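Local coordinates for protein putative glutathionylspermidine synthase (Methylobacillus flagellatus, PDB 3N6X) that is probably an ATP-grasp ligase of the circularly permuted type, possibly joining glutathione to spermidine, at residues T7-V19 with P407-E419. Sequence-based numbering, arbitrary orientation.
Sequences TKPFDEMFLQDEV and PTLALSTCPTLVE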
# COMPACT_ATOMS: atom_id res chain seq x y z
N THR A 7 10.67 5.16 29.40
CA THR A 7 10.59 4.49 28.10
C THR A 7 9.36 4.94 27.31
O THR A 7 8.23 4.58 27.65
CB THR A 7 10.66 2.96 28.29
N LYS A 8 9.59 5.76 26.26
CA LYS A 8 8.53 6.30 25.40
C LYS A 8 8.77 5.89 23.94
O LYS A 8 9.93 5.62 23.58
CB LYS A 8 8.48 7.84 25.52
N PRO A 9 7.72 5.83 23.06
CA PRO A 9 7.97 5.44 21.66
C PRO A 9 8.84 6.47 20.91
O PRO A 9 8.69 7.68 21.14
CB PRO A 9 6.56 5.34 21.05
CG PRO A 9 5.63 5.32 22.21
CD PRO A 9 6.29 6.09 23.30
N PHE A 10 9.76 5.99 20.03
CA PHE A 10 10.66 6.82 19.22
C PHE A 10 9.90 7.91 18.48
O PHE A 10 8.94 7.61 17.77
CB PHE A 10 11.45 5.94 18.22
CG PHE A 10 12.24 6.69 17.17
CD1 PHE A 10 11.66 7.02 15.95
CD2 PHE A 10 13.56 7.06 17.40
CE1 PHE A 10 12.39 7.73 14.98
CE2 PHE A 10 14.28 7.76 16.43
CZ PHE A 10 13.70 8.09 15.23
N ASP A 11 10.33 9.18 18.64
CA ASP A 11 9.70 10.31 17.93
C ASP A 11 10.56 10.74 16.75
O ASP A 11 11.79 10.77 16.85
CB ASP A 11 9.43 11.50 18.87
CG ASP A 11 8.55 12.57 18.24
OD1 ASP A 11 7.31 12.41 18.24
OD2 ASP A 11 9.11 13.56 17.73
N GLU A 12 9.90 11.07 15.62
CA GLU A 12 10.58 11.50 14.39
C GLU A 12 11.32 12.84 14.58
O GLU A 12 12.37 13.03 13.98
CB GLU A 12 9.59 11.61 13.20
CG GLU A 12 8.76 10.35 12.92
CD GLU A 12 9.48 9.15 12.31
OE1 GLU A 12 10.59 9.33 11.76
OE2 GLU A 12 8.89 8.05 12.32
N MSE A 13 10.77 13.75 15.42
CA MSE A 13 11.35 15.09 15.64
C MSE A 13 12.18 15.20 16.93
O MSE A 13 13.31 15.68 16.88
CB MSE A 13 10.25 16.16 15.61
CG MSE A 13 10.76 17.60 15.67
SE MSE A 13 9.35 18.95 15.89
CE MSE A 13 8.52 18.91 14.18
N PHE A 14 11.60 14.80 18.09
CA PHE A 14 12.25 14.95 19.40
C PHE A 14 13.05 13.73 19.87
O PHE A 14 12.50 12.64 20.00
CB PHE A 14 11.25 15.41 20.47
CG PHE A 14 10.48 16.65 20.09
CD1 PHE A 14 11.08 17.90 20.14
CD2 PHE A 14 9.16 16.57 19.65
CE1 PHE A 14 10.37 19.05 19.77
CE2 PHE A 14 8.45 17.71 19.28
CZ PHE A 14 9.06 18.95 19.35
N LEU A 15 14.36 13.94 20.15
CA LEU A 15 15.32 12.91 20.59
C LEU A 15 15.08 12.41 22.04
O LEU A 15 13.98 12.59 22.58
CB LEU A 15 16.76 13.43 20.44
CG LEU A 15 17.46 13.15 19.11
CD1 LEU A 15 18.57 14.15 18.84
CD2 LEU A 15 18.00 11.72 19.05
N GLN A 16 16.13 11.78 22.65
CA GLN A 16 16.11 11.21 24.02
C GLN A 16 15.55 12.17 25.07
O GLN A 16 14.78 11.75 25.94
CB GLN A 16 17.52 10.74 24.42
N ASP A 17 15.94 13.46 24.99
CA ASP A 17 15.42 14.50 25.87
C ASP A 17 14.35 15.29 25.11
O ASP A 17 13.48 14.68 24.47
CB ASP A 17 16.57 15.42 26.34
N GLU A 18 14.40 16.63 25.14
CA GLU A 18 13.49 17.47 24.36
C GLU A 18 14.23 18.01 23.12
O GLU A 18 13.67 18.80 22.35
CB GLU A 18 12.89 18.59 25.23
CG GLU A 18 11.50 19.06 24.77
CD GLU A 18 10.44 17.98 24.58
OE1 GLU A 18 10.50 16.93 25.26
OE2 GLU A 18 9.51 18.21 23.77
N VAL A 19 15.48 17.52 22.90
CA VAL A 19 16.35 17.86 21.77
C VAL A 19 15.66 17.50 20.45
O VAL A 19 15.01 16.46 20.35
CB VAL A 19 17.74 17.15 21.88
CG1 VAL A 19 18.76 17.78 20.93
CG2 VAL A 19 18.27 17.18 23.32
N PRO A 407 2.58 -8.93 18.15
CA PRO A 407 2.97 -8.27 19.40
C PRO A 407 2.78 -6.76 19.29
O PRO A 407 2.86 -6.22 18.19
CB PRO A 407 4.44 -8.65 19.55
CG PRO A 407 4.91 -8.90 18.16
CD PRO A 407 3.75 -9.49 17.44
N THR A 408 2.45 -6.08 20.41
CA THR A 408 2.27 -4.62 20.40
C THR A 408 3.63 -3.95 20.21
O THR A 408 4.52 -4.11 21.05
CB THR A 408 1.51 -4.14 21.66
OG1 THR A 408 0.27 -4.85 21.76
CG2 THR A 408 1.23 -2.63 21.64
N LEU A 409 3.82 -3.31 19.05
CA LEU A 409 5.10 -2.71 18.67
C LEU A 409 5.22 -1.28 19.17
O LEU A 409 4.22 -0.56 19.21
CB LEU A 409 5.27 -2.73 17.14
CG LEU A 409 5.36 -4.11 16.46
CD1 LEU A 409 5.15 -3.98 14.97
CD2 LEU A 409 6.69 -4.78 16.75
N ALA A 410 6.46 -0.85 19.47
CA ALA A 410 6.75 0.53 19.88
C ALA A 410 6.68 1.47 18.65
O ALA A 410 7.71 2.00 18.20
CB ALA A 410 8.13 0.60 20.54
N LEU A 411 5.45 1.63 18.08
CA LEU A 411 5.17 2.43 16.88
C LEU A 411 5.69 3.85 17.02
O LEU A 411 5.36 4.54 17.98
CB LEU A 411 3.64 2.42 16.58
CG LEU A 411 3.19 3.05 15.24
CD1 LEU A 411 4.07 2.62 14.13
CD2 LEU A 411 1.75 2.71 14.92
N SER A 412 6.53 4.30 16.05
CA SER A 412 7.12 5.64 16.09
C SER A 412 6.09 6.74 16.03
O SER A 412 5.03 6.57 15.40
CB SER A 412 8.18 5.82 15.00
OG SER A 412 7.62 6.21 13.76
N THR A 413 6.37 7.84 16.72
CA THR A 413 5.49 9.00 16.76
C THR A 413 6.04 10.14 15.91
O THR A 413 7.26 10.32 15.82
CB THR A 413 5.25 9.44 18.20
OG1 THR A 413 6.49 9.44 18.91
CG2 THR A 413 4.23 8.57 18.91
N CYS A 414 5.15 10.89 15.29
CA CYS A 414 5.51 12.03 14.48
C CYS A 414 4.80 13.26 15.05
O CYS A 414 3.61 13.17 15.37
CB CYS A 414 5.13 11.80 13.02
SG CYS A 414 5.50 13.18 11.91
N PRO A 415 5.52 14.40 15.23
CA PRO A 415 4.86 15.60 15.79
C PRO A 415 3.61 15.95 15.02
O PRO A 415 3.63 15.98 13.79
CB PRO A 415 5.93 16.67 15.66
CG PRO A 415 7.19 15.93 15.69
CD PRO A 415 6.94 14.67 14.94
N THR A 416 2.51 16.07 15.73
CA THR A 416 1.20 16.29 15.14
C THR A 416 0.49 17.36 15.94
O THR A 416 0.58 17.38 17.17
CB THR A 416 0.42 14.96 15.14
OG1 THR A 416 1.28 13.90 14.70
CG2 THR A 416 -0.83 15.00 14.28
N LEU A 417 -0.21 18.27 15.24
CA LEU A 417 -0.95 19.33 15.90
C LEU A 417 -2.24 18.80 16.53
O LEU A 417 -3.15 18.37 15.81
CB LEU A 417 -1.23 20.49 14.94
CG LEU A 417 -0.03 21.40 14.64
CD1 LEU A 417 -0.13 21.96 13.25
CD2 LEU A 417 0.08 22.51 15.66
N VAL A 418 -2.27 18.76 17.87
CA VAL A 418 -3.43 18.30 18.66
C VAL A 418 -3.99 19.47 19.51
O VAL A 418 -3.46 20.58 19.44
CB VAL A 418 -3.08 17.05 19.52
CG1 VAL A 418 -2.67 15.87 18.63
CG2 VAL A 418 -2.00 17.36 20.55
N GLU A 419 -5.08 19.22 20.29
CA GLU A 419 -5.74 20.24 21.13
C GLU A 419 -4.76 20.99 22.07
O GLU A 419 -4.79 22.22 22.12
CB GLU A 419 -6.89 19.62 21.93
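Thr413 makes two backbone hydrogen bonds, to the residues on either side of Asp11: its N donates to Phe10 O (2.8 Å, N-H...O 163°) and its O accepts from Glu12 N (2.8 Å, 158°). With both chains running in the same direction, these bonds define a single parallel beta bridge, which joins the N-terminal segment to the start of strand 413-418 of the mixed sheet. The tight part lies beside this bridge. Glu12 bends at chi2 (-72°), bringing OE2 within 2.7 Å of Ser412 OG, a hydrogen bond on the anti side of the carboxylate; Arg77 and Arg151 form salt bridges to it. Asp11 OD2 accepts from Met13 N (2.9 Å), closing an Asx turn, and from Phe14 N (2.8 Å), in an Asx motif. The selenomethionine Met13 comes alongside the CB-CG edge of Pro415, Met13 CE lying 3.6 Å from Pro415 CG. The solvent side begins at the exposed Pro9, whose CB lies 3.4 Å from Leu411 O, and includes the partly exposed Phe10, where Ser412 CB meets the ring edge 3.8 Å from CD1. Two arginines and a hydroxyl around one buried carboxylate imply that Glu12 is probably ionised, tying the N-terminal segment to the sheet.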